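Local structure of immunoreactive 84kD antigen PG93 (Porphyromonas gingivalis, 5M11) at residues 604-610 with 634-639; 277-281 with 292-296; 670-674 with 741-746; 459-463 with 509-514; 107-113 with 124-128. The protein probably serves as an essential cell-surface component of the type IX secretion system of Porphyromonas gingivalis and binds zinc and calcium ions. All coordinates share one frame. Residue numbers count along the deposited sequence, not the author numbering.

Interaction 1: residues 604-610 with 634-639; sequences ATQGTGL and NNILSL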
# COMPACT_ATOMS: atom_id res chain seq x y z
N ALA A 604 -4.10 -14.10 2.90
CA ALA A 604 -3.24 -12.96 3.18
C ALA A 604 -2.56 -13.19 4.52
O ALA A 604 -3.22 -13.61 5.48
CB ALA A 604 -4.06 -11.70 3.25
N THR A 605 -1.25 -12.95 4.58
CA THR A 605 -0.44 -13.12 5.78
C THR A 605 0.33 -11.83 6.16
O THR A 605 0.62 -10.98 5.31
CB THR A 605 0.57 -14.30 5.63
OG1 THR A 605 1.72 -13.89 4.87
CG2 THR A 605 -0.05 -15.57 5.07
N GLN A 606 0.71 -11.75 7.43
CA GLN A 606 1.53 -10.68 7.97
C GLN A 606 2.98 -11.16 7.91
O GLN A 606 3.40 -11.94 8.76
CB GLN A 606 1.08 -10.36 9.41
CG GLN A 606 1.86 -9.27 10.11
CD GLN A 606 1.01 -8.58 11.14
OE1 GLN A 606 0.83 -9.08 12.27
NE2 GLN A 606 0.44 -7.44 10.77
N GLY A 607 3.67 -10.78 6.83
CA GLY A 607 5.09 -11.06 6.62
C GLY A 607 5.54 -12.19 5.70
O GLY A 607 6.75 -12.36 5.54
N THR A 608 4.64 -13.00 5.14
CA THR A 608 5.10 -14.11 4.28
C THR A 608 4.38 -14.13 2.89
O THR A 608 4.40 -15.14 2.18
CB THR A 608 4.98 -15.48 5.00
OG1 THR A 608 3.60 -15.78 5.28
CG2 THR A 608 5.81 -15.57 6.28
N GLY A 609 3.79 -13.00 2.52
CA GLY A 609 3.12 -12.84 1.24
C GLY A 609 1.71 -13.37 1.17
O GLY A 609 0.99 -13.39 2.16
N LEU A 610 1.31 -13.76 -0.06
CA LEU A 610 -0.01 -14.27 -0.42
C LEU A 610 0.06 -15.73 -0.81
O LEU A 610 0.92 -16.13 -1.59
CB LEU A 610 -0.58 -13.41 -1.59
CG LEU A 610 -2.00 -13.73 -2.10
CD1 LEU A 610 -3.05 -13.14 -1.21
CD2 LEU A 610 -2.20 -13.23 -3.52
N ASN A 634 5.07 -7.92 1.62
CA ASN A 634 4.78 -9.26 2.17
C ASN A 634 3.77 -9.16 3.33
O ASN A 634 3.23 -10.18 3.74
CB ASN A 634 6.07 -9.97 2.64
CG ASN A 634 7.02 -10.39 1.54
OD1 ASN A 634 6.61 -10.76 0.43
ND2 ASN A 634 8.31 -10.40 1.85
N ASN A 635 3.53 -7.93 3.87
CA ASN A 635 2.57 -7.69 4.93
C ASN A 635 1.26 -7.18 4.29
O ASN A 635 1.16 -6.02 3.88
CB ASN A 635 3.13 -6.72 6.00
CG ASN A 635 2.21 -6.42 7.18
OD1 ASN A 635 1.10 -6.97 7.35
ND2 ASN A 635 2.66 -5.51 8.04
N ILE A 636 0.28 -8.11 4.18
CA ILE A 636 -1.05 -7.90 3.60
C ILE A 636 -2.04 -7.76 4.74
O ILE A 636 -2.12 -8.62 5.60
CB ILE A 636 -1.45 -9.04 2.61
CG1 ILE A 636 -0.31 -9.36 1.62
CG2 ILE A 636 -2.79 -8.71 1.88
CD1 ILE A 636 -0.45 -10.68 0.92
N LEU A 637 -2.81 -6.67 4.72
CA LEU A 637 -3.78 -6.31 5.76
C LEU A 637 -5.19 -6.79 5.47
O LEU A 637 -5.94 -7.11 6.40
CB LEU A 637 -3.78 -4.78 5.94
CG LEU A 637 -2.79 -4.22 6.97
CD1 LEU A 637 -1.35 -4.29 6.49
CD2 LEU A 637 -3.15 -2.80 7.35
N SER A 638 -5.57 -6.81 4.16
CA SER A 638 -6.90 -7.20 3.68
C SER A 638 -6.89 -7.82 2.27
O SER A 638 -5.93 -7.69 1.51
CB SER A 638 -7.83 -6.00 3.70
OG SER A 638 -7.29 -4.90 2.98
N LEU A 639 -8.01 -8.50 1.94
CA LEU A 639 -8.35 -9.14 0.66
C LEU A 639 -9.85 -8.85 0.30
O LEU A 639 -10.67 -8.53 1.19
CB LEU A 639 -8.10 -10.67 0.72
CG LEU A 639 -6.66 -11.19 0.76
CD1 LEU A 639 -6.65 -12.70 0.80
CD2 LEU A 639 -5.81 -10.68 -0.41
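Strand 604-606 and the turn after it meet the start of strand 636-639, which runs nearly antiparallel to it (161°, closest axis approach 5.7 Å). Three backbone hydrogen bonds join 604-610 to Ile636 and the preceding loop residue Asn634: Ile636 N donates to Thr605 O (3.1 Å), while Asn634 O accepts from both Gly607 N (3.2 Å) and Gly609 N (3.1 Å). The turn is shaped by Thr605, whose p rotamer directs its hydroxyl into the loop: OG1 accepts from Thr608 N (3.1 Å), closing an ST motif, takes a second bond from Thr608 OG1 (2.7 Å), and donates to Gly609 O (2.9 Å). Gly607 and Gly609 have positive phi, which suits glycine. Ile636 (m, t) points toward 604-610, so that CD1 touches Gly609 O (3.3 Å) and Leu610 CB (3.7 Å) while CG2 meets Ala604 CB (3.5 Å). Leu639, also m, t, sets CG against Ala604 CB (3.6 Å) and CD2 against CD1 of Leu610 (t, p; 3.8 Å). Gln606 and Asn635, both t at chi1, bring NE2 and OD1 within 3.5 Å. The amide of Asn634 (m) is held by Val626 N and Glu627 OE1. The contact joins consecutive beta-propeller blades: 601-606 lies between 589-595 and 610-613, whereas edge strand 636-642 pairs with 647-652, whose Ile650 touches Ile636 and Leu639.

Interaction 2: residues 277-281 with 292-296; sequences ESNTA and SLLLA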
# COMPACT_ATOMS: atom_id res chain seq x y z
N GLU A 277 17.95 28.09 -16.67
CA GLU A 277 17.47 29.20 -17.48
C GLU A 277 15.91 29.27 -17.53
O GLU A 277 15.35 29.72 -18.54
CB GLU A 277 18.10 29.10 -18.88
CG GLU A 277 19.54 29.61 -18.90
CD GLU A 277 20.35 29.44 -20.18
OE1 GLU A 277 19.76 29.45 -21.28
OE2 GLU A 277 21.60 29.35 -20.07
N SER A 278 15.22 28.92 -16.43
CA SER A 278 13.76 28.97 -16.41
C SER A 278 13.22 30.23 -15.73
O SER A 278 13.81 30.72 -14.80
CB SER A 278 13.20 27.73 -15.72
OG SER A 278 12.79 26.77 -16.68
N ASN A 279 12.07 30.73 -16.19
CA ASN A 279 11.48 31.94 -15.60
C ASN A 279 10.18 31.61 -14.86
O ASN A 279 9.47 32.53 -14.43
CB ASN A 279 11.27 33.02 -16.65
CG ASN A 279 12.55 33.72 -17.07
OD1 ASN A 279 13.38 34.12 -16.23
ND2 ASN A 279 12.72 33.88 -18.38
N THR A 280 9.91 30.31 -14.67
CA THR A 280 8.75 29.77 -13.98
C THR A 280 9.17 28.58 -13.10
O THR A 280 9.88 27.68 -13.56
CB THR A 280 7.62 29.43 -14.97
OG1 THR A 280 6.49 28.97 -14.22
CG2 THR A 280 8.03 28.39 -16.04
N ALA A 281 8.71 28.57 -11.85
CA ALA A 281 9.02 27.51 -10.89
C ALA A 281 7.80 26.66 -10.57
O ALA A 281 6.69 27.17 -10.47
CB ALA A 281 9.56 28.10 -9.61
N SER A 292 2.31 26.31 -10.64
CA SER A 292 3.43 26.98 -11.31
C SER A 292 3.48 28.46 -10.88
O SER A 292 2.43 29.05 -10.65
CB SER A 292 3.28 26.86 -12.82
OG SER A 292 2.04 27.39 -13.23
N LEU A 293 4.69 29.05 -10.80
CA LEU A 293 4.85 30.44 -10.39
C LEU A 293 5.85 31.15 -11.27
O LEU A 293 7.00 30.73 -11.34
CB LEU A 293 5.31 30.50 -8.92
CG LEU A 293 5.68 31.88 -8.33
CD1 LEU A 293 4.43 32.66 -7.89
CD2 LEU A 293 6.61 31.72 -7.17
N LEU A 294 5.44 32.27 -11.90
CA LEU A 294 6.31 33.13 -12.70
C LEU A 294 7.20 33.88 -11.71
O LEU A 294 6.68 34.51 -10.78
CB LEU A 294 5.48 34.09 -13.58
CG LEU A 294 6.24 35.01 -14.56
CD1 LEU A 294 6.70 34.26 -15.79
CD2 LEU A 294 5.38 36.14 -14.98
N LEU A 295 8.52 33.76 -11.85
CA LEU A 295 9.45 34.36 -10.89
C LEU A 295 9.62 35.88 -11.09
O LEU A 295 10.73 36.35 -11.40
CB LEU A 295 10.79 33.61 -10.91
CG LEU A 295 10.72 32.12 -10.54
CD1 LEU A 295 11.85 31.34 -11.16
CD2 LEU A 295 10.65 31.93 -9.05
N ALA A 296 8.52 36.64 -10.87
CA ALA A 296 8.38 38.10 -10.99
C ALA A 296 7.58 38.66 -9.81
O ALA A 296 6.56 38.08 -9.45
CB ALA A 296 7.70 38.44 -12.31
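An inverse gamma turn ends the pairing: Leu295, at its centre (phi -78°, psi 66°), bends the chain so that Ala296 N bonds Leu294 O (2.8 Å), yet Leu295 N still reaches across to Asn279 O (3.0 Å). One further backbone hydrogen bond thus follows the last bridged pair. Deeper in the hairpin, Ala281 and Leu293 form an antiparallel hydrogen-bonded pair, with Ala281 N to Leu293 O and Leu293 N to Ala281 O both 2.8 Å. Thr280 and Leu294 make the adjoining non-hydrogen-bonded pair, their CA atoms 4.3 Å apart. Leu293 O is crowded, since Thr280 CA approaches it at 3.3 Å in a CA-H...O contact and Thr280 OG1 adds a weak hydrogen bond of 3.4 Å. Ala281 and Leu293 point to one face of the sheet, Thr280 and Leu294 to the other. Leu295 CD2 packs on Ala281 CB (4.0 Å), and Leu294 CD1 lies 3.5 Å from Asn279 O. This hairpin forms the two middle strands of a four-stranded blade, between 271-273 and 302-303. Ala281 and Leu295 both rest on Phe245 of strand 244-247 in the preceding blade, while Ser278 OG bonds Glu27 of strand 22-27, in the first blade of the same propeller.

Interaction 3: residues 670-674 with 741-746; sequences ELDGV and VYDPVS. With CA (calcium ion), chain K.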
# COMPACT_ATOMS: atom_id res chain seq x y z
N GLU A 670 -14.02 -15.93 -23.37
CA GLU A 670 -13.25 -16.29 -22.18
C GLU A 670 -12.01 -17.15 -22.52
O GLU A 670 -10.97 -16.99 -21.88
CB GLU A 670 -14.13 -16.97 -21.11
CG GLU A 670 -14.82 -18.26 -21.49
CD GLU A 670 -15.25 -19.09 -20.30
OE1 GLU A 670 -14.36 -19.71 -19.65
OE2 GLU A 670 -16.46 -19.13 -20.01
N LEU A 671 -12.10 -18.02 -23.55
CA LEU A 671 -10.96 -18.83 -23.95
C LEU A 671 -10.34 -18.33 -25.25
O LEU A 671 -9.32 -18.87 -25.68
CB LEU A 671 -11.34 -20.32 -24.07
CG LEU A 671 -11.61 -21.08 -22.77
CD1 LEU A 671 -11.90 -22.53 -23.07
CD2 LEU A 671 -10.45 -20.99 -21.79
N ASP A 672 -10.90 -17.26 -25.83
CA ASP A 672 -10.42 -16.65 -27.07
C ASP A 672 -9.00 -16.06 -26.91
O ASP A 672 -8.36 -15.75 -27.91
CB ASP A 672 -11.39 -15.56 -27.55
CG ASP A 672 -12.67 -16.03 -28.24
OD1 ASP A 672 -13.37 -15.17 -28.83
OD2 ASP A 672 -12.99 -17.24 -28.15
N GLY A 673 -8.54 -15.94 -25.67
CA GLY A 673 -7.23 -15.39 -25.36
C GLY A 673 -6.13 -16.38 -25.01
O GLY A 673 -5.07 -15.95 -24.54
N VAL A 674 -6.32 -17.69 -25.23
CA VAL A 674 -5.28 -18.66 -24.88
C VAL A 674 -4.13 -18.56 -25.92
O VAL A 674 -4.39 -18.32 -27.10
CB VAL A 674 -5.82 -20.12 -24.71
CG1 VAL A 674 -4.72 -21.08 -24.29
CG2 VAL A 674 -6.96 -20.16 -23.68
N VAL A 741 -7.82 -27.02 -24.51
CA VAL A 741 -8.34 -26.36 -23.31
C VAL A 741 -9.84 -26.54 -23.26
O VAL A 741 -10.55 -26.05 -24.13
CB VAL A 741 -7.95 -24.86 -23.20
CG1 VAL A 741 -8.45 -24.26 -21.90
CG2 VAL A 741 -6.44 -24.67 -23.34
N TYR A 742 -10.33 -27.20 -22.22
CA TYR A 742 -11.76 -27.39 -22.02
C TYR A 742 -12.20 -26.86 -20.65
O TYR A 742 -11.63 -27.26 -19.63
CB TYR A 742 -12.16 -28.86 -22.18
CG TYR A 742 -13.62 -29.14 -21.90
CD1 TYR A 742 -14.61 -28.82 -22.83
CD2 TYR A 742 -14.02 -29.73 -20.70
CE1 TYR A 742 -15.95 -29.08 -22.57
CE2 TYR A 742 -15.36 -29.99 -20.43
CZ TYR A 742 -16.32 -29.66 -21.37
OH TYR A 742 -17.65 -29.92 -21.11
N ASP A 743 -13.21 -25.98 -20.64
CA ASP A 743 -13.74 -25.51 -19.37
C ASP A 743 -15.02 -26.31 -19.08
O ASP A 743 -15.93 -26.35 -19.92
CB ASP A 743 -13.92 -23.97 -19.30
CG ASP A 743 -15.14 -23.34 -19.93
OD1 ASP A 743 -15.45 -23.69 -21.09
OD2 ASP A 743 -15.71 -22.42 -19.33
N PRO A 744 -15.06 -27.05 -17.95
CA PRO A 744 -16.25 -27.90 -17.66
C PRO A 744 -17.54 -27.10 -17.46
O PRO A 744 -18.62 -27.60 -17.80
CB PRO A 744 -15.87 -28.66 -16.39
CG PRO A 744 -14.69 -27.96 -15.82
CD PRO A 744 -14.03 -27.16 -16.89
N VAL A 745 -17.41 -25.84 -16.97
CA VAL A 745 -18.47 -24.87 -16.65
C VAL A 745 -19.28 -24.39 -17.89
O VAL A 745 -20.51 -24.41 -17.82
CB VAL A 745 -17.90 -23.66 -15.87
CG1 VAL A 745 -17.99 -23.91 -14.37
CG2 VAL A 745 -16.46 -23.34 -16.28
N SER A 746 -18.61 -23.94 -18.98
CA SER A 746 -19.27 -23.44 -20.20
C SER A 746 -19.50 -24.54 -21.26
O SER A 746 -20.29 -24.33 -22.19
CB SER A 746 -18.48 -22.29 -20.82
OG SER A 746 -18.66 -22.16 -22.23
CA CA K . -15.93 -20.18 -17.90
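Leu671, Val741 and Asp743 carry most of this contact, in which the loop 670-674 docks on the end of strand 735-742. Leu671 (m, t) extends toward that strand, placing CD2 3.8 Å from Val741 CG1, an apolar contact between two buried residues; its other methyl, CD1, lies 4.2 Å from Asp743 OD1. Val741 (t) also meets Val674, CG2 to CG1 at 4.1 Å, and so touches both ends of the type I turn from Leu671 to Val674, which is closed by Val674 N to Leu671 O (3.3 Å). Two residues on from Val741, Asp743 also points toward the loop and meets Glu670 through calcium. Glu670 is bidentate, OE1 and OE2 each 2.4 Å from the ion, while Asp743 contributes OD2 at 2.7 Å. The metal lets the two carboxylates approach, with Glu670 OE1 only 3.0 Å from Asp743 OD2, where their charges would otherwise repel. Asp743 OD2 additionally accepts a weak hydrogen bond from Ser746 N (3.3 Å). Leu671 and Val674 also pack on strand 749-756. The arrangement is a calcium site shared by a loop glutamate and an aspartate at the end of a strand, fixing the 670-674 turn against the C-terminal four-stranded antiparallel sheet.

Interaction 4: residues 459-463 with 509-514; sequences FSYPD and TSDDSH. With ZN (zinc ion), chain G; CA (calcium ion), chain B.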
# COMPACT_ATOMS: atom_id res chain seq x y z
N PHE A 459 -28.04 -6.18 23.35
CA PHE A 459 -27.95 -7.23 24.36
C PHE A 459 -26.50 -7.71 24.48
O PHE A 459 -25.62 -7.17 23.80
CB PHE A 459 -28.89 -8.41 24.01
CG PHE A 459 -28.63 -9.10 22.68
CD1 PHE A 459 -27.70 -10.13 22.59
CD2 PHE A 459 -29.36 -8.77 21.55
CE1 PHE A 459 -27.46 -10.78 21.38
CE2 PHE A 459 -29.14 -9.44 20.34
CZ PHE A 459 -28.20 -10.45 20.27
N SER A 460 -26.26 -8.74 25.31
CA SER A 460 -24.97 -9.40 25.48
C SER A 460 -25.12 -10.75 26.17
O SER A 460 -26.24 -11.15 26.54
CB SER A 460 -24.00 -8.52 26.27
OG SER A 460 -22.68 -8.97 26.02
N TYR A 461 -23.99 -11.44 26.35
CA TYR A 461 -23.91 -12.70 27.08
C TYR A 461 -22.81 -12.50 28.14
O TYR A 461 -21.71 -12.10 27.76
CB TYR A 461 -23.63 -13.86 26.13
CG TYR A 461 -24.60 -13.94 24.97
CD1 TYR A 461 -25.89 -14.43 25.15
CD2 TYR A 461 -24.23 -13.52 23.69
CE1 TYR A 461 -26.79 -14.50 24.08
CE2 TYR A 461 -25.11 -13.60 22.61
CZ TYR A 461 -26.39 -14.11 22.81
OH TYR A 461 -27.26 -14.21 21.75
N PRO A 462 -23.09 -12.67 29.46
CA PRO A 462 -22.07 -12.37 30.50
C PRO A 462 -20.63 -12.82 30.22
O PRO A 462 -19.69 -12.08 30.56
CB PRO A 462 -22.61 -13.09 31.74
CG PRO A 462 -24.07 -13.17 31.54
CD PRO A 462 -24.38 -13.07 30.07
N ASP A 463 -20.45 -14.00 29.60
CA ASP A 463 -19.14 -14.56 29.23
C ASP A 463 -18.38 -13.66 28.18
O ASP A 463 -17.15 -13.64 28.21
CB ASP A 463 -19.29 -16.03 28.71
CG ASP A 463 -20.68 -16.44 28.23
OD1 ASP A 463 -21.53 -16.81 29.08
OD2 ASP A 463 -20.93 -16.37 27.00
N THR A 509 -33.05 -12.44 25.11
CA THR A 509 -31.93 -13.37 25.21
C THR A 509 -32.50 -14.71 25.67
O THR A 509 -31.89 -15.76 25.44
CB THR A 509 -30.93 -12.76 26.20
OG1 THR A 509 -30.44 -11.54 25.64
CG2 THR A 509 -29.76 -13.68 26.54
N SER A 510 -33.69 -14.66 26.33
CA SER A 510 -34.41 -15.79 26.94
C SER A 510 -34.63 -16.98 25.98
O SER A 510 -34.71 -18.11 26.46
CB SER A 510 -35.74 -15.32 27.54
OG SER A 510 -36.79 -15.17 26.60
N ASP A 511 -34.72 -16.73 24.65
CA ASP A 511 -34.95 -17.75 23.62
C ASP A 511 -33.70 -18.03 22.76
O ASP A 511 -33.72 -18.97 21.96
CB ASP A 511 -36.15 -17.37 22.72
CG ASP A 511 -36.03 -16.12 21.87
OD1 ASP A 511 -35.65 -15.05 22.41
OD2 ASP A 511 -36.40 -16.18 20.67
N ASP A 512 -32.62 -17.24 22.94
CA ASP A 512 -31.36 -17.37 22.21
C ASP A 512 -30.60 -18.65 22.48
O ASP A 512 -30.77 -19.28 23.53
CB ASP A 512 -30.42 -16.21 22.56
CG ASP A 512 -30.83 -14.89 21.98
OD1 ASP A 512 -32.02 -14.73 21.64
OD2 ASP A 512 -29.97 -13.99 21.88
N SER A 513 -29.75 -19.01 21.51
CA SER A 513 -28.77 -20.10 21.49
C SER A 513 -27.41 -19.47 21.24
O SER A 513 -27.28 -18.65 20.32
CB SER A 513 -29.10 -21.12 20.41
OG SER A 513 -30.32 -21.82 20.62
N HIS A 514 -26.40 -19.78 22.08
CA HIS A 514 -25.05 -19.22 21.92
C HIS A 514 -24.00 -20.14 22.48
O HIS A 514 -24.23 -20.88 23.44
CB HIS A 514 -24.91 -17.81 22.55
CG HIS A 514 -24.59 -17.79 24.02
ND1 HIS A 514 -25.60 -17.82 24.97
CD2 HIS A 514 -23.39 -17.72 24.65
CE1 HIS A 514 -24.97 -17.79 26.14
NE2 HIS A 514 -23.65 -17.74 25.99
ZN ZN G . -21.89 -18.21 27.09
CA CA B . -34.11 -13.68 21.18
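Phe459, at the end of strand 455-459, sets its CB 3.9 Å from Thr509 OG1 and its ring atom CE1 4.1 Å from Asp512 OD2. Ser460 points away from 509-514, its side chain touching Asn445 and Ala465. Tyr461 then turns back and fills the space between the segments. Its ring makes an offset stack on the imidazole of His514, with centroids 4.1 Å apart and planes at 20°, and each residue sets its CB over the other's ring in a CH-pi contact. CE1 of Tyr461 touches Thr509 CG2 (3.9 Å), and its OH donates to Asp512 OD2 (2.7 Å). The setting is a junction between two beta-propeller blades: 455-459 is the outer strand of one, 513-517 that of the next, and the loop through Tyr461 leads to strand 469-475 of that second blade. The other oxygen of Asp512, OD1, binds calcium at 2.4 Å, as does Asp511 OD1 (2.4 Å), in a site completed by Asp502, Thr505 and Thr508; the type I turn from Thr509 to Asp512 brings both carboxylates to the ion. Past Pro462, Asp463 chelates zinc with OD1 (2.5 Å) and OD2 (2.1 Å), and His514 NE2 supplies a ligand from the facing strand at 2.1 Å.

Interaction 5: residues 107-113 with 124-128; sequences LIDKTLN and LAGGF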
# COMPACT_ATOMS: atom_id res chain seq x y z
N LEU A 107 25.06 0.81 6.86
CA LEU A 107 24.40 2.11 6.64
C LEU A 107 22.95 1.91 7.08
O LEU A 107 22.13 1.42 6.31
CB LEU A 107 24.53 2.53 5.16
CG LEU A 107 25.74 3.39 4.75
CD1 LEU A 107 26.92 3.33 5.74
CD2 LEU A 107 26.18 3.09 3.32
N ILE A 108 22.69 2.16 8.37
CA ILE A 108 21.40 1.87 8.98
C ILE A 108 20.36 3.01 8.78
O ILE A 108 19.18 2.68 8.66
CB ILE A 108 21.52 1.43 10.49
CG1 ILE A 108 22.43 2.36 11.34
CG2 ILE A 108 22.00 -0.02 10.58
CD1 ILE A 108 22.08 2.37 12.91
N ASP A 109 20.77 4.30 8.73
CA ASP A 109 19.86 5.43 8.50
C ASP A 109 19.90 5.83 7.00
O ASP A 109 20.96 6.18 6.47
CB ASP A 109 20.19 6.62 9.43
CG ASP A 109 19.20 7.78 9.43
OD1 ASP A 109 18.17 7.67 8.73
OD2 ASP A 109 19.44 8.78 10.14
N LYS A 110 18.75 5.75 6.31
CA LYS A 110 18.65 6.03 4.87
C LYS A 110 18.11 7.43 4.61
O LYS A 110 18.08 7.88 3.46
CB LYS A 110 17.76 4.98 4.16
CG LYS A 110 18.05 3.52 4.51
CD LYS A 110 19.29 2.96 3.85
CE LYS A 110 19.54 1.57 4.34
NZ LYS A 110 20.74 0.97 3.72
N THR A 111 17.72 8.14 5.67
CA THR A 111 17.17 9.49 5.55
C THR A 111 18.01 10.32 4.61
O THR A 111 19.23 10.32 4.74
CB THR A 111 17.08 10.13 6.93
OG1 THR A 111 16.20 9.34 7.72
CG2 THR A 111 16.65 11.60 6.90
N LEU A 112 17.37 11.00 3.66
CA LEU A 112 18.08 11.91 2.74
C LEU A 112 17.74 13.34 3.12
O LEU A 112 16.59 13.66 3.41
CB LEU A 112 17.74 11.63 1.27
CG LEU A 112 18.67 12.22 0.24
CD1 LEU A 112 19.79 11.28 -0.09
CD2 LEU A 112 17.91 12.54 -1.03
N ASN A 113 18.74 14.20 3.13
CA ASN A 113 18.60 15.61 3.48
C ASN A 113 18.80 16.47 2.23
O ASN A 113 18.13 17.48 2.08
CB ASN A 113 19.60 15.99 4.60
CG ASN A 113 19.60 15.07 5.81
OD1 ASN A 113 18.55 14.77 6.43
ND2 ASN A 113 20.77 14.60 6.19
N LEU A 124 24.57 12.92 -2.63
CA LEU A 124 23.48 12.56 -1.74
C LEU A 124 23.97 12.68 -0.32
O LEU A 124 24.89 11.96 0.08
CB LEU A 124 22.97 11.14 -2.08
CG LEU A 124 22.47 10.95 -3.54
CD1 LEU A 124 23.51 10.29 -4.41
CD2 LEU A 124 21.26 10.11 -3.60
N ALA A 125 23.43 13.64 0.43
CA ALA A 125 23.76 13.84 1.83
C ALA A 125 22.61 13.33 2.64
O ALA A 125 21.49 13.82 2.46
CB ALA A 125 24.00 15.32 2.12
N GLY A 126 22.86 12.35 3.49
CA GLY A 126 21.85 11.75 4.36
C GLY A 126 22.38 11.20 5.67
O GLY A 126 23.45 11.59 6.13
N GLY A 127 21.62 10.29 6.28
CA GLY A 127 21.99 9.67 7.55
C GLY A 127 23.05 8.59 7.42
O GLY A 127 23.47 8.01 8.43
N PHE A 128 23.46 8.31 6.16
CA PHE A 128 24.46 7.31 5.74
C PHE A 128 25.79 7.97 5.42
O PHE A 128 26.78 7.25 5.21
CB PHE A 128 23.96 6.53 4.48
CG PHE A 128 23.45 7.41 3.37
CD1 PHE A 128 24.33 7.96 2.44
CD2 PHE A 128 22.11 7.77 3.30
CE1 PHE A 128 23.88 8.88 1.48
CE2 PHE A 128 21.65 8.67 2.32
CZ PHE A 128 22.54 9.21 1.42
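The backbones meet at the open end of an antiparallel hairpin. Leu112 and Gly126 form a non-hydrogen-bonded pair, CA atoms 4.1 Å apart, flanked by Gly127 N to Thr111 O (2.8 Å) and Asn113 N to Ala125 O (2.9 Å). Both glycines are needed here: a CB on Gly126 would clash with Thr111 O, and one on Gly127 with Asp109 OD2. Asp109 OD1 accepts from Thr111 N (3.1 Å) in an Asx turn, and from Thr111 OG1 (2.8 Å). Phe128 loses more surface to the contact than any other residue. Leu112 CD1 touches its CZ (3.8 Å) and Leu124 CB (3.8 Å), while Leu107 CG packs on Phe128 CB (3.6 Å). Lys110 NZ folds back to Leu107 O (3.0 Å) and also bonds Leu101 O at helix 100-103. Asn113 ND2 bonds Val150 O of the following blade. The hairpin comprises the first two strands, 112-118 and 121-126, of a four-stranded antiparallel blade in the N-terminal beta-propeller.

From the N terminus the contacts come in the order 5, 2, 4, 1, 3, all in series: none nests in or crosses another. Interactions 5 and 2 each close a short hairpin loop of ten residues, in the third and seventh blades of the first propeller, their centres 31 Å apart. Interactions 4 and 1 close longer loops, of 45 and 23 residues, and each joins successive blades of the second propeller. That propeller's last sheet includes both strand 636-642 of interaction 1 and the N-terminal strand 13-16. Interaction 3 closes the widest loop, 66 residues, tying the loop after strand 655-660 to strands of the C-terminal sheet. No two contacts touch.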